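Local coordinates for protein subtilase cytotoxin subunit A (Escherichia coli, PDB 2IY9) that cleaves the endoplasmic reticulum chaperone BiP at a single hinge site as the subtilisin-like serine protease subunit of an AB5 toxin, leading to host cell death, at residues 220-225 / 229-234; 94-99 / 271-276; 201-206 / 244-249; 280-285 / 295-300. All coordinates share one frame; numbering follows the deposited sequence.

Followed from the N terminus, residues 94-99 open the widest loop, which closes in interaction 2 when the chain reaches 271-276 and pairs helix 84-98 with helix 271-288. Within that span, interaction 3 joins the loop at 201-206 to the loop at 244-249, bracketing strand 215-221. Interaction 1 lies deeper still, between 220-225 and 229-234, where the chain turns back as it leaves that strand. Interaction 4 follows in series, folding helix 294-304 against the later part of helix 271-288. No two loops cross. Interactions 1 and 2 touch through Ala220, which packs on Thr271 and Ala274; interactions 2 and 4 share helix 271-288 and meet where Ile97 reaches Gly280.

Interaction 1. Residues 220-225 / 229-234; sequences ALAQYR and TPVLHG
Tyr224 lays one face of its ring over Pro230, whose CG stands 3.8 Å from the ring centroid and 6° off the ring normal, a CH-pi contact. CG of the tyrosine sits between the backbone N and the carbonyl carbon (chi1 64°), which turns the ring back over the returning chain. Leu221 meets the same proline at CB: its CD2 lies 3.8 Å from Pro230 CB, the two side chains running side by side. Between them the backbones make a single antiparallel bridge at the end of strand 215-221. Leu221 and Leu232 form its non-hydrogen-bonded pair, flanked by His233 N to Ala220 O (2.8 Å) and Ala222 N to Val231 O (2.8 Å). Beyond this bridge the two chains part, and a water fills in, 2.7 Å from Ala222 O and 3.0 Å from Val231 N. His233 turns its ring away to bond Thr238 and Gln254, while Val320 packs on Leu221, Tyr224 and Pro230. The contact thus divides its work: two direct backbone hydrogen bonds and one water fix the backbones of this chain reversal, and the proline, leucine and tyrosine cover its buried side through CH-pi and van der Waals contact.

Interaction 2. Residues 94-99 / 271-276; sequences ASLIAS and TSEATA
Leu96 and Glu273 cross at a slant, with the leucine tip laid against the glutamate's aliphatic part and not its carboxylate. Leu96 CD1 comes 3.8 Å from Glu273 CA and 3.9 Å from Glu273 CG. The glutamate chain bends at its second torsion (chi2 82°), carrying the carboxylate away from residues 94-99 and leaving CB and CG as the surface that the leucine meets. One turn further along, Ala276 directs its methyl toward 94-99, and Ala276 CB lies 3.8 Å from Leu96 CB. Leu96 therefore bridges two successive turns of helix 271-288, its base on Ala276 and its tip on Glu273. Ile97 reaches in from the flank: CG1 is anti to the carbonyl carbon (chi1 -64°) and rests 3.4 Å from Ala276 O.

The two helix segments run in nearly the same direction, 29° apart, with axes 9.1 Å apart at closest approach, a spacing that the small alanine side chain permits. This is the helix pair of the subtilisin-like fold that carries two members of the inferred charge relay: Ser272 lies in 271-276, and its side chain touches His89 and Met93 of helix 84-98. Next to Ser272 in the chain, Thr271 O accepts from both Thr275 N (2.9 Å) and Thr275 OG1 (2.7 Å), reached from opposite faces of its carbonyl plane. Thr271 N and Ser272 O also bond Asn183 and Ser150. Between the two segments the side-chain contacts are van der Waals in kind, and the buried join rests on leucine and isoleucine packed on Ala276 and on the aliphatic part of Glu273.

Interaction 3. Residues 201-206 / 244-249; sequences AYHPVS and NNWVDI
His203 stacks face to face on the six-membered ring of Trp246, linking two loops that flank strand 215-221 in the subtilisin-like fold. The centroids are 3.6 Å apart and the planes only 4° from parallel. From CB outward, the histidine follows the indole from its far rim inward. CB is nearest Trp246 CH2, and CG settles onto that same carbon at 3.5 Å. CD2 and NE2 both have CZ2 as their nearest indole atom. At the leading corner CE1 approaches CE2, 3.3 Å away, at the fusion of the two indole rings. The side chain can span this gap because CG is anti to the backbone N (chi1 -159°), which swings the imidazole toward 244-249.

While one face is occupied by tryptophan, the imidazole edge meets polar partners. A water in its plane lies 2.8 Å from His203 ND1 and donates to Tyr202 O, also at 2.8 Å, with a weak bond to Asn245 O; it thereby helps hold the ring's rotation about its bond to CB. Tyr202 O has a second partner in Arg217, which also forms a salt bridge with Asp248, so the strand between the loops is tied to both. Trp246 takes part in a cation-pi interaction with Arg196, and its CZ3 lies 3.5 Å from Ala201 O. The Asn245 amide is turned steeply across the imidazole, with OD1 near CE1. That same carbon is approached in the ring plane by the Asn245 backbone, CE1 to O 3.1 Å.

Interaction 4. Residues 280-285 / 295-300; sequences GVLAAM and TELKRT
Thr300, which meets Met285 across the contact, is held in its helix by the bond from its backbone N to Glu296 O at 2.9 Å. On the other side Met285 N is bonded to Val281 O at 3.0 Å. Both are ordinary alpha-helical bonds, and they belong to two consecutive helices, 271-288 and 294-304, that pack together in the C-terminal part of the subtilisin-like fold. The segments run 123° apart in direction, with axes 10.9 Å apart at closest approach.

Side chains fill that distance. Leu297 points at helix 271-288 and brings CD2 within 3.9 Å of Met285 CB, so the leucine tip rests on the root of the methionine. Met285 reaches back: its chain extends as far as SD and then bends (chi3 66°), which carries the methyl carbon across to the second helix. The Met285 and Thr300 side chains slide past each other in opposite directions. Leu282 adds a looser contact, its CD2 lying 4.4 Å from Leu297 CB. Phe330 of helix 323-331 packs on both Met285 and Leu297, while Val178 and Ile216 on strands of the central sheet touch Leu282. Leu176 of strand 176-180 touches Leu297, so helix 294-304 also packs on the sheet as well as on helix 323-331. Met285 CE sits 3.8 Å from Leu297 O and 3.9 Å from Thr300 CG2.

Interaction 1. Residues 220-225 / 229-234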
loop_
_atom_site.group_PDB
_atom_site.type_symbol
_atom_site.label_atom_id
_atom_site.label_comp_id
_atom_site.label_asym_id
_atom_site.label_seq_id
_atom_site.Cartn_x
_atom_site.Cartn_y
_atom_site.Cartn_z
ATOM N N ALA A 220 -7.500 -7.440 -3.569
ATOM C CA ALA A 220 -6.921 -7.616 -4.915
ATOM C C ALA A 220 -7.951 -8.079 -5.944
ATOM O O ALA A 220 -8.714 -9.025 -5.698
ATOM C CB ALA A 220 -5.774 -8.601 -4.862
ATOM N N LEU A 221 -7.960 -7.399 -7.089
ATOM C CA LEU A 221 -8.899 -7.694 -8.171
ATOM C C LEU A 221 -8.256 -8.528 -9.259
ATOM O O LEU A 221 -7.059 -8.389 -9.540
ATOM C CB LEU A 221 -9.400 -6.395 -8.804
ATOM C CG LEU A 221 -10.248 -5.487 -7.919
ATOM C CD1 LEU A 221 -10.423 -4.121 -8.556
ATOM C CD2 LEU A 221 -11.607 -6.145 -7.597
ATOM N N ALA A 222 -9.075 -9.364 -9.891
ATOM C CA ALA A 222 -8.692 -10.063 -11.119
ATOM C C ALA A 222 -8.528 -9.057 -12.255
ATOM O O ALA A 222 -9.075 -7.954 -12.209
ATOM C CB ALA A 222 -9.746 -11.100 -11.480
ATOM N N GLN A 223 -7.777 -9.451 -13.278
ATOM C CA GLN A 223 -7.572 -8.605 -14.444
ATOM C C GLN A 223 -8.902 -8.219 -15.082
ATOM O O GLN A 223 -9.800 -9.055 -15.233
ATOM C CB GLN A 223 -6.703 -9.339 -15.465
ATOM C CG GLN A 223 -6.287 -8.484 -16.650
ATOM C CD GLN A 223 -5.176 -9.130 -17.447
ATOM O OE1 GLN A 223 -4.427 -9.963 -16.922
ATOM N NE2 GLN A 223 -5.048 -8.745 -18.718
ATOM N N TYR A 224 -9.015 -6.942 -15.433
ATOM C CA TYR A 224 -10.165 -6.413 -16.140
ATOM C C TYR A 224 -9.757 -5.239 -17.034
ATOM O O TYR A 224 -8.714 -4.608 -16.821
ATOM C CB TYR A 224 -11.254 -5.970 -15.153
ATOM C CG TYR A 224 -10.849 -4.814 -14.247
ATOM C CD1 TYR A 224 -11.262 -3.513 -14.516
ATOM C CD2 TYR A 224 -10.061 -5.039 -13.111
ATOM C CE1 TYR A 224 -10.897 -2.449 -13.673
ATOM C CE2 TYR A 224 -9.691 -3.996 -12.268
ATOM C CZ TYR A 224 -10.107 -2.705 -12.548
ATOM O OH TYR A 224 -9.727 -1.672 -11.700
ATOM N N ARG A 225 -10.597 -4.941 -18.022
ATOM C CA ARG A 225 -10.436 -3.746 -18.835
ATOM C C ARG A 225 -11.431 -2.726 -18.322
ATOM O O ARG A 225 -12.518 -3.094 -17.867
ATOM C CB ARG A 225 -10.758 -4.031 -20.307
ATOM C CG ARG A 225 -10.079 -5.235 -20.917
ATOM C CD ARG A 225 -10.331 -5.272 -22.429
ATOM N NE ARG A 225 -9.407 -4.399 -23.144
ATOM C CZ ARG A 225 -8.441 -4.815 -23.960
ATOM N NH1 ARG A 225 -8.265 -6.114 -24.215
ATOM N NH2 ARG A 225 -7.658 -3.922 -24.540
ATOM N N THR A 229 -16.854 -5.223 -15.310
ATOM C CA THR A 229 -17.093 -5.282 -13.863
ATOM C C THR A 229 -16.019 -6.159 -13.211
ATOM O O THR A 229 -15.911 -7.344 -13.527
ATOM C CB THR A 229 -18.498 -5.831 -13.537
ATOM O OG1 THR A 229 -19.498 -4.905 -13.990
ATOM C CG2 THR A 229 -18.659 -6.071 -12.032
ATOM N N PRO A 230 -15.209 -5.574 -12.311
ATOM C CA PRO A 230 -14.166 -6.331 -11.618
ATOM C C PRO A 230 -14.726 -7.356 -10.662
ATOM O O PRO A 230 -15.846 -7.204 -10.156
ATOM C CB PRO A 230 -13.407 -5.252 -10.822
ATOM C CG PRO A 230 -13.782 -3.968 -11.447
ATOM C CD PRO A 230 -15.197 -4.159 -11.914
ATOM N N VAL A 231 -13.948 -8.411 -10.459
ATOM C CA VAL A 231 -14.180 -9.388 -9.414
ATOM C C VAL A 231 -12.876 -9.504 -8.623
ATOM O O VAL A 231 -11.795 -9.187 -9.147
ATOM C CB VAL A 231 -14.566 -10.763 -9.994
ATOM C CG1 VAL A 231 -15.944 -10.707 -10.653
ATOM C CG2 VAL A 231 -13.518 -11.241 -10.985
ATOM N N LEU A 232 -12.976 -9.936 -7.369
ATOM C CA LEU A 232 -11.776 -10.167 -6.559
ATOM C C LEU A 232 -10.982 -11.339 -7.113
ATOM O O LEU A 232 -11.570 -12.324 -7.571
ATOM C CB LEU A 232 -12.117 -10.387 -5.079
ATOM C CG LEU A 232 -11.902 -9.157 -4.176
ATOM C CD1 LEU A 232 -12.902 -8.034 -4.447
ATOM C CD2 LEU A 232 -11.912 -9.529 -2.689
ATOM N N HIS A 233 -9.655 -11.207 -7.103
ATOM C CA HIS A 233 -8.754 -12.302 -7.434
ATOM C C HIS A 233 -8.985 -13.446 -6.459
ATOM O O HIS A 233 -8.996 -13.249 -5.245
ATOM C CB HIS A 233 -7.286 -11.833 -7.420
ATOM C CG HIS A 233 -6.288 -12.950 -7.502
ATOM N ND1 HIS A 233 -6.107 -13.712 -8.637
ATOM C CD2 HIS A 233 -5.411 -13.428 -6.586
ATOM C CE1 HIS A 233 -5.173 -14.621 -8.413
ATOM N NE2 HIS A 233 -4.736 -14.475 -7.172
ATOM N N GLY A 234 -9.196 -14.641 -7.003
ATOM C CA GLY A 234 -9.552 -15.803 -6.193
ATOM C C GLY A 234 -8.403 -16.785 -6.099
ATOM O O GLY A 234 -7.375 -16.604 -6.752
HETATM O O HOH W 1 -11.786 -8.270 -12.518
#

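Interaction 2. Residues 94-99 / 271-276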
loop_
_atom_site.group_PDB
_atom_site.type_symbol
_atom_site.label_atom_id
_atom_site.label_comp_id
_atom_site.label_asym_id
_atom_site.label_seq_id
_atom_site.Cartn_x
_atom_site.Cartn_y
_atom_site.Cartn_z
ATOM N N ALA A 94 8.279 -1.688 -4.116
ATOM C CA ALA A 94 8.925 -0.436 -4.480
ATOM C C ALA A 94 8.838 -0.205 -5.980
ATOM O O ALA A 94 8.547 0.908 -6.408
ATOM C CB ALA A 94 10.373 -0.410 -4.020
ATOM N N SER A 95 9.056 -1.257 -6.774
ATOM C CA SER A 95 9.008 -1.102 -8.226
ATOM C C SER A 95 7.606 -0.722 -8.695
ATOM O O SER A 95 7.467 0.150 -9.555
ATOM C CB SER A 95 9.567 -2.323 -8.969
ATOM O OG SER A 95 8.685 -3.438 -8.974
ATOM N N LEU A 96 6.573 -1.349 -8.116
ATOM C CA LEU A 96 5.187 -1.060 -8.507
ATOM C C LEU A 96 4.772 0.383 -8.197
ATOM O O LEU A 96 4.017 0.992 -8.951
ATOM C CB LEU A 96 4.213 -2.051 -7.858
ATOM C CG LEU A 96 4.347 -3.507 -8.313
ATOM C CD1 LEU A 96 3.430 -4.379 -7.473
ATOM C CD2 LEU A 96 4.065 -3.682 -9.831
ATOM N N ILE A 97 5.296 0.911 -7.093
ATOM C CA ILE A 97 5.059 2.288 -6.684
ATOM C C ILE A 97 5.832 3.276 -7.561
ATOM O O ILE A 97 5.271 4.268 -8.033
ATOM C CB ILE A 97 5.435 2.492 -5.201
ATOM C CG1 ILE A 97 4.529 1.646 -4.291
ATOM C CG2 ILE A 97 5.373 3.989 -4.795
ATOM C CD1 ILE A 97 5.092 1.507 -2.882
ATOM N N ALA A 98 7.116 3.010 -7.783
ATOM C CA ALA A 98 8.025 4.091 -8.214
ATOM C C ALA A 98 9.019 3.824 -9.358
ATOM O O ALA A 98 9.778 4.735 -9.736
ATOM C CB ALA A 98 8.771 4.613 -6.992
ATOM N N SER A 99 9.070 2.602 -9.891
ATOM C CA SER A 99 10.087 2.293 -10.920
ATOM C C SER A 99 10.029 3.250 -12.121
ATOM O O SER A 99 8.956 3.543 -12.637
ATOM C CB SER A 99 10.002 0.835 -11.393
ATOM O OG SER A 99 10.777 0.656 -12.580
ATOM N N THR A 271 -2.739 -9.451 -2.813
ATOM C CA THR A 271 -2.994 -8.173 -2.144
ATOM C C THR A 271 -1.742 -7.321 -1.914
ATOM O O THR A 271 -1.853 -6.115 -1.726
ATOM C CB THR A 271 -3.720 -8.375 -0.798
ATOM O OG1 THR A 271 -2.919 -9.192 0.055
ATOM C CG2 THR A 271 -5.094 -9.027 -1.010
ATOM N N SER A 272 -0.556 -7.933 -1.922
ATOM C CA SER A 272 0.687 -7.154 -1.799
ATOM C C SER A 272 0.798 -6.180 -2.970
ATOM O O SER A 272 1.016 -4.970 -2.786
ATOM C CB SER A 272 1.916 -8.071 -1.763
ATOM O OG SER A 272 1.932 -8.876 -0.591
ATOM N N GLU A 273 0.624 -6.716 -4.175
ATOM C CA GLU A 273 0.696 -5.925 -5.408
ATOM C C GLU A 273 -0.389 -4.842 -5.460
ATOM O O GLU A 273 -0.118 -3.691 -5.840
ATOM C CB GLU A 273 0.553 -6.848 -6.622
ATOM C CG GLU A 273 1.735 -7.799 -6.836
ATOM C CD GLU A 273 1.708 -9.060 -5.975
ATOM O OE1 GLU A 273 0.766 -9.275 -5.168
ATOM O OE2 GLU A 273 2.662 -9.857 -6.103
ATOM N N ALA A 274 -1.612 -5.225 -5.090
ATOM C CA ALA A 274 -2.753 -4.302 -5.059
ATOM C C ALA A 274 -2.493 -3.136 -4.103
ATOM O O ALA A 274 -2.766 -1.992 -4.423
ATOM C CB ALA A 274 -4.037 -5.045 -4.651
ATOM N N THR A 275 -1.955 -3.445 -2.932
ATOM C CA THR A 275 -1.615 -2.422 -1.962
ATOM C C THR A 275 -0.592 -1.434 -2.537
ATOM O O THR A 275 -0.729 -0.226 -2.360
ATOM C CB THR A 275 -1.085 -3.060 -0.685
ATOM O OG1 THR A 275 -2.091 -3.932 -0.157
ATOM C CG2 THR A 275 -0.705 -1.997 0.348
ATOM N N ALA A 276 0.432 -1.953 -3.214
ATOM C CA ALA A 276 1.484 -1.096 -3.780
ATOM C C ALA A 276 0.890 -0.081 -4.754
ATOM O O ALA A 276 1.257 1.100 -4.769
ATOM C CB ALA A 276 2.558 -1.941 -4.451
#

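Interaction 3. Residues 201-206 / 244-249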
loop_
_atom_site.group_PDB
_atom_site.type_symbol
_atom_site.label_atom_id
_atom_site.label_comp_id
_atom_site.label_asym_id
_atom_site.label_seq_id
_atom_site.Cartn_x
_atom_site.Cartn_y
_atom_site.Cartn_z
ATOM N N ALA A 201 -6.067 -5.513 10.134
ATOM C CA ALA A 201 -7.030 -6.043 11.122
ATOM C C ALA A 201 -7.523 -4.996 12.135
ATOM O O ALA A 201 -8.460 -5.259 12.895
ATOM C CB ALA A 201 -6.431 -7.225 11.850
ATOM N N TYR A 202 -6.885 -3.822 12.148
ATOM C CA TYR A 202 -7.354 -2.708 12.951
ATOM C C TYR A 202 -8.834 -2.507 12.648
ATOM O O TYR A 202 -9.235 -2.371 11.480
ATOM C CB TYR A 202 -6.543 -1.439 12.655
ATOM C CG TYR A 202 -6.917 -0.225 13.492
ATOM C CD1 TYR A 202 -6.979 -0.299 14.889
ATOM C CD2 TYR A 202 -7.178 1.004 12.884
ATOM C CE1 TYR A 202 -7.315 0.824 15.658
ATOM C CE2 TYR A 202 -7.514 2.129 13.638
ATOM C CZ TYR A 202 -7.582 2.025 15.027
ATOM O OH TYR A 202 -7.910 3.129 15.773
ATOM N N HIS A 203 -9.646 -2.534 13.704
ATOM C CA HIS A 203 -11.107 -2.566 13.548
ATOM C C HIS A 203 -11.791 -1.654 14.563
ATOM O O HIS A 203 -12.530 -2.129 15.434
ATOM C CB HIS A 203 -11.604 -4.006 13.691
ATOM C CG HIS A 203 -12.951 -4.252 13.084
ATOM N ND1 HIS A 203 -13.185 -4.174 11.729
ATOM C CD2 HIS A 203 -14.127 -4.621 13.646
ATOM C CE1 HIS A 203 -14.451 -4.459 11.483
ATOM N NE2 HIS A 203 -15.046 -4.735 12.629
ATOM N N PRO A 204 -11.578 -0.335 14.432
ATOM C CA PRO A 204 -12.075 0.592 15.452
ATOM C C PRO A 204 -13.595 0.549 15.552
ATOM O O PRO A 204 -14.289 0.386 14.535
ATOM C CB PRO A 204 -11.609 1.964 14.948
ATOM C CG PRO A 204 -11.305 1.782 13.504
ATOM C CD PRO A 204 -10.888 0.365 13.330
ATOM N N VAL A 205 -14.117 0.690 16.764
ATOM C CA VAL A 205 -15.572 0.660 16.929
ATOM C C VAL A 205 -16.191 1.982 17.377
ATOM O O VAL A 205 -17.383 2.195 17.181
ATOM C CB VAL A 205 -16.036 -0.488 17.850
ATOM C CG1 VAL A 205 -15.919 -1.830 17.108
ATOM C CG2 VAL A 205 -15.237 -0.498 19.147
ATOM N N SER A 206 -15.393 2.865 17.983
ATOM C CA SER A 206 -15.905 4.183 18.342
ATOM C C SER A 206 -16.060 5.076 17.113
ATOM O O SER A 206 -15.296 4.965 16.145
ATOM C CB SER A 206 -15.046 4.863 19.424
ATOM O OG SER A 206 -13.861 5.418 18.878
ATOM N N ASN A 244 -16.854 -7.258 3.805
ATOM C CA ASN A 244 -17.405 -5.952 4.105
ATOM C C ASN A 244 -17.045 -5.540 5.534
ATOM O O ASN A 244 -17.094 -6.363 6.454
ATOM C CB ASN A 244 -18.917 -5.959 3.898
ATOM C CG ASN A 244 -19.514 -4.578 3.970
ATOM O OD1 ASN A 244 -19.684 -4.021 5.050
ATOM N ND2 ASN A 244 -19.830 -4.012 2.818
ATOM N N ASN A 245 -16.652 -4.277 5.691
ATOM C CA ASN A 245 -16.197 -3.705 6.976
ATOM C C ASN A 245 -14.765 -4.094 7.409
ATOM O O ASN A 245 -14.280 -3.638 8.453
ATOM C CB ASN A 245 -17.203 -3.975 8.108
ATOM C CG ASN A 245 -17.273 -2.834 9.107
ATOM O OD1 ASN A 245 -17.415 -3.058 10.315
ATOM N ND2 ASN A 245 -17.177 -1.602 8.613
ATOM N N TRP A 246 -14.102 -4.930 6.604
ATOM C CA TRP A 246 -12.699 -5.292 6.835
ATOM C C TRP A 246 -11.787 -4.956 5.641
ATOM O O TRP A 246 -10.585 -5.214 5.689
ATOM C CB TRP A 246 -12.574 -6.778 7.186
ATOM C CG TRP A 246 -13.260 -7.141 8.458
ATOM C CD1 TRP A 246 -14.586 -7.446 8.624
ATOM C CD2 TRP A 246 -12.657 -7.236 9.752
ATOM N NE1 TRP A 246 -14.843 -7.733 9.950
ATOM C CE2 TRP A 246 -13.676 -7.611 10.663
ATOM C CE3 TRP A 246 -11.356 -7.032 10.234
ATOM C CZ2 TRP A 246 -13.432 -7.781 12.030
ATOM C CZ3 TRP A 246 -11.109 -7.218 11.597
ATOM C CH2 TRP A 246 -12.148 -7.594 12.476
ATOM N N VAL A 247 -12.375 -4.380 4.590
ATOM C CA VAL A 247 -11.660 -3.995 3.371
ATOM C C VAL A 247 -12.217 -2.639 2.927
ATOM O O VAL A 247 -13.435 -2.488 2.783
ATOM C CB VAL A 247 -11.867 -5.043 2.232
ATOM C CG1 VAL A 247 -11.169 -4.606 0.944
ATOM C CG2 VAL A 247 -11.401 -6.465 2.673
ATOM N N ASP A 248 -11.334 -1.660 2.711
ATOM C CA ASP A 248 -11.762 -0.307 2.310
ATOM C C ASP A 248 -11.901 -0.112 0.795
ATOM O O ASP A 248 -12.779 0.626 0.332
ATOM C CB ASP A 248 -10.809 0.748 2.885
ATOM C CG ASP A 248 -10.806 0.757 4.406
ATOM O OD1 ASP A 248 -11.867 1.038 5.006
ATOM O OD2 ASP A 248 -9.751 0.459 5.002
ATOM N N ILE A 249 -11.032 -0.776 0.036
ATOM C CA ILE A 249 -10.946 -0.591 -1.413
ATOM C C ILE A 249 -10.317 -1.831 -2.045
ATOM O O ILE A 249 -9.509 -2.530 -1.409
ATOM C CB ILE A 249 -10.110 0.684 -1.775
ATOM C CG1 ILE A 249 -10.376 1.139 -3.218
ATOM C CG2 ILE A 249 -8.603 0.462 -1.514
ATOM C CD1 ILE A 249 -9.815 2.530 -3.541
HETATM O O HOH W 2 -11.191 -3.674 9.876
#

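Interaction 4. Residues 280-285 / 295-300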
loop_
_atom_site.group_PDB
_atom_site.type_symbol
_atom_site.label_atom_id
_atom_site.label_comp_id
_atom_site.label_asym_id
_atom_site.label_seq_id
_atom_site.Cartn_x
_atom_site.Cartn_y
_atom_site.Cartn_z
ATOM N N GLY A 280 0.831 4.045 -4.767
ATOM C CA GLY A 280 1.312 4.899 -5.867
ATOM C C GLY A 280 0.316 5.986 -6.241
ATOM O O GLY A 280 0.700 7.117 -6.552
ATOM N N VAL A 281 -0.968 5.650 -6.204
ATOM C CA VAL A 281 -2.022 6.625 -6.504
ATOM C C VAL A 281 -2.048 7.685 -5.398
ATOM O O VAL A 281 -2.077 8.869 -5.682
ATOM C CB VAL A 281 -3.407 5.957 -6.682
ATOM C CG1 VAL A 281 -4.514 7.020 -6.881
ATOM C CG2 VAL A 281 -3.372 4.955 -7.860
ATOM N N LEU A 282 -2.012 7.258 -4.142
ATOM C CA LEU A 282 -1.950 8.216 -3.045
ATOM C C LEU A 282 -0.698 9.099 -3.127
ATOM O O LEU A 282 -0.770 10.302 -2.851
ATOM C CB LEU A 282 -2.053 7.519 -1.691
ATOM C CG LEU A 282 -3.433 7.026 -1.248
ATOM C CD1 LEU A 282 -3.250 5.967 -0.128
ATOM C CD2 LEU A 282 -4.322 8.163 -0.769
ATOM N N ALA A 283 0.428 8.519 -3.537
ATOM C CA ALA A 283 1.665 9.298 -3.738
ATOM C C ALA A 283 1.455 10.411 -4.768
ATOM O O ALA A 283 1.850 11.560 -4.539
ATOM C CB ALA A 283 2.820 8.395 -4.153
ATOM N N ALA A 284 0.829 10.057 -5.891
ATOM C CA ALA A 284 0.527 10.994 -6.963
ATOM C C ALA A 284 -0.362 12.137 -6.471
ATOM O O ALA A 284 -0.111 13.298 -6.775
ATOM C CB ALA A 284 -0.130 10.264 -8.129
ATOM N N MET A 285 -1.403 11.801 -5.707
ATOM C CA MET A 285 -2.263 12.807 -5.091
ATOM C C MET A 285 -1.480 13.741 -4.162
ATOM O O MET A 285 -1.625 14.973 -4.235
ATOM C CB MET A 285 -3.379 12.132 -4.307
ATOM C CG MET A 285 -4.289 11.256 -5.153
ATOM S SD MET A 285 -5.340 10.188 -4.168
ATOM C CE MET A 285 -6.423 11.322 -3.318
ATOM N N THR A 295 -7.071 12.531 6.626
ATOM C CA THR A 295 -8.513 12.365 6.427
ATOM C C THR A 295 -8.943 12.795 5.021
ATOM O O THR A 295 -9.697 12.075 4.355
ATOM C CB THR A 295 -9.339 13.084 7.524
ATOM O OG1 THR A 295 -9.020 12.519 8.804
ATOM C CG2 THR A 295 -10.844 12.908 7.277
ATOM N N GLU A 296 -8.446 13.942 4.559
ATOM C CA GLU A 296 -8.802 14.439 3.224
ATOM C C GLU A 296 -8.299 13.525 2.096
ATOM O O GLU A 296 -9.034 13.248 1.150
ATOM C CB GLU A 296 -8.331 15.883 2.993
ATOM C CG GLU A 296 -8.869 16.471 1.668
ATOM C CD GLU A 296 -8.174 17.744 1.200
ATOM O OE1 GLU A 296 -7.390 18.348 1.974
ATOM O OE2 GLU A 296 -8.425 18.146 0.035
ATOM N N LEU A 297 -7.046 13.079 2.193
ATOM C CA LEU A 297 -6.496 12.118 1.232
ATOM C C LEU A 297 -7.322 10.835 1.201
ATOM O O LEU A 297 -7.741 10.387 0.129
ATOM C CB LEU A 297 -5.032 11.803 1.553
ATOM C CG LEU A 297 -3.990 12.783 1.003
ATOM C CD1 LEU A 297 -2.688 12.648 1.790
ATOM C CD2 LEU A 297 -3.751 12.506 -0.480
ATOM N N LYS A 298 -7.575 10.258 2.381
ATOM C CA LYS A 298 -8.353 9.020 2.470
ATOM C C LYS A 298 -9.765 9.194 1.897
ATOM O O LYS A 298 -10.207 8.379 1.075
ATOM C CB LYS A 298 -8.420 8.509 3.907
ATOM C CG LYS A 298 -9.235 7.220 4.065
ATOM C CD LYS A 298 -8.988 6.544 5.418
ATOM C CE LYS A 298 -9.897 5.335 5.569
ATOM N NZ LYS A 298 -9.674 4.666 6.869
ATOM N N ARG A 299 -10.453 10.249 2.331
ATOM C CA ARG A 299 -11.786 10.580 1.824
ATOM C C ARG A 299 -11.818 10.729 0.295
ATOM O O ARG A 299 -12.669 10.145 -0.365
ATOM C CB ARG A 299 -12.315 11.864 2.497
ATOM C CG ARG A 299 -13.727 12.260 2.076
ATOM C CD ARG A 299 -14.187 13.557 2.759
ATOM N NE ARG A 299 -13.364 14.709 2.374
ATOM C CZ ARG A 299 -12.539 15.373 3.192
ATOM N NH1 ARG A 299 -12.410 15.026 4.468
ATOM N NH2 ARG A 299 -11.844 16.404 2.730
ATOM N N THR A 300 -10.897 11.509 -0.270
ATOM C CA THR A 300 -10.897 11.691 -1.720
ATOM C C THR A 300 -10.675 10.357 -2.439
ATOM O O THR A 300 -11.359 10.063 -3.412
ATOM C CB THR A 300 -9.900 12.768 -2.179
ATOM O OG1 THR A 300 -10.245 14.018 -1.569
ATOM C CG2 THR A 300 -9.940 12.932 -3.706
#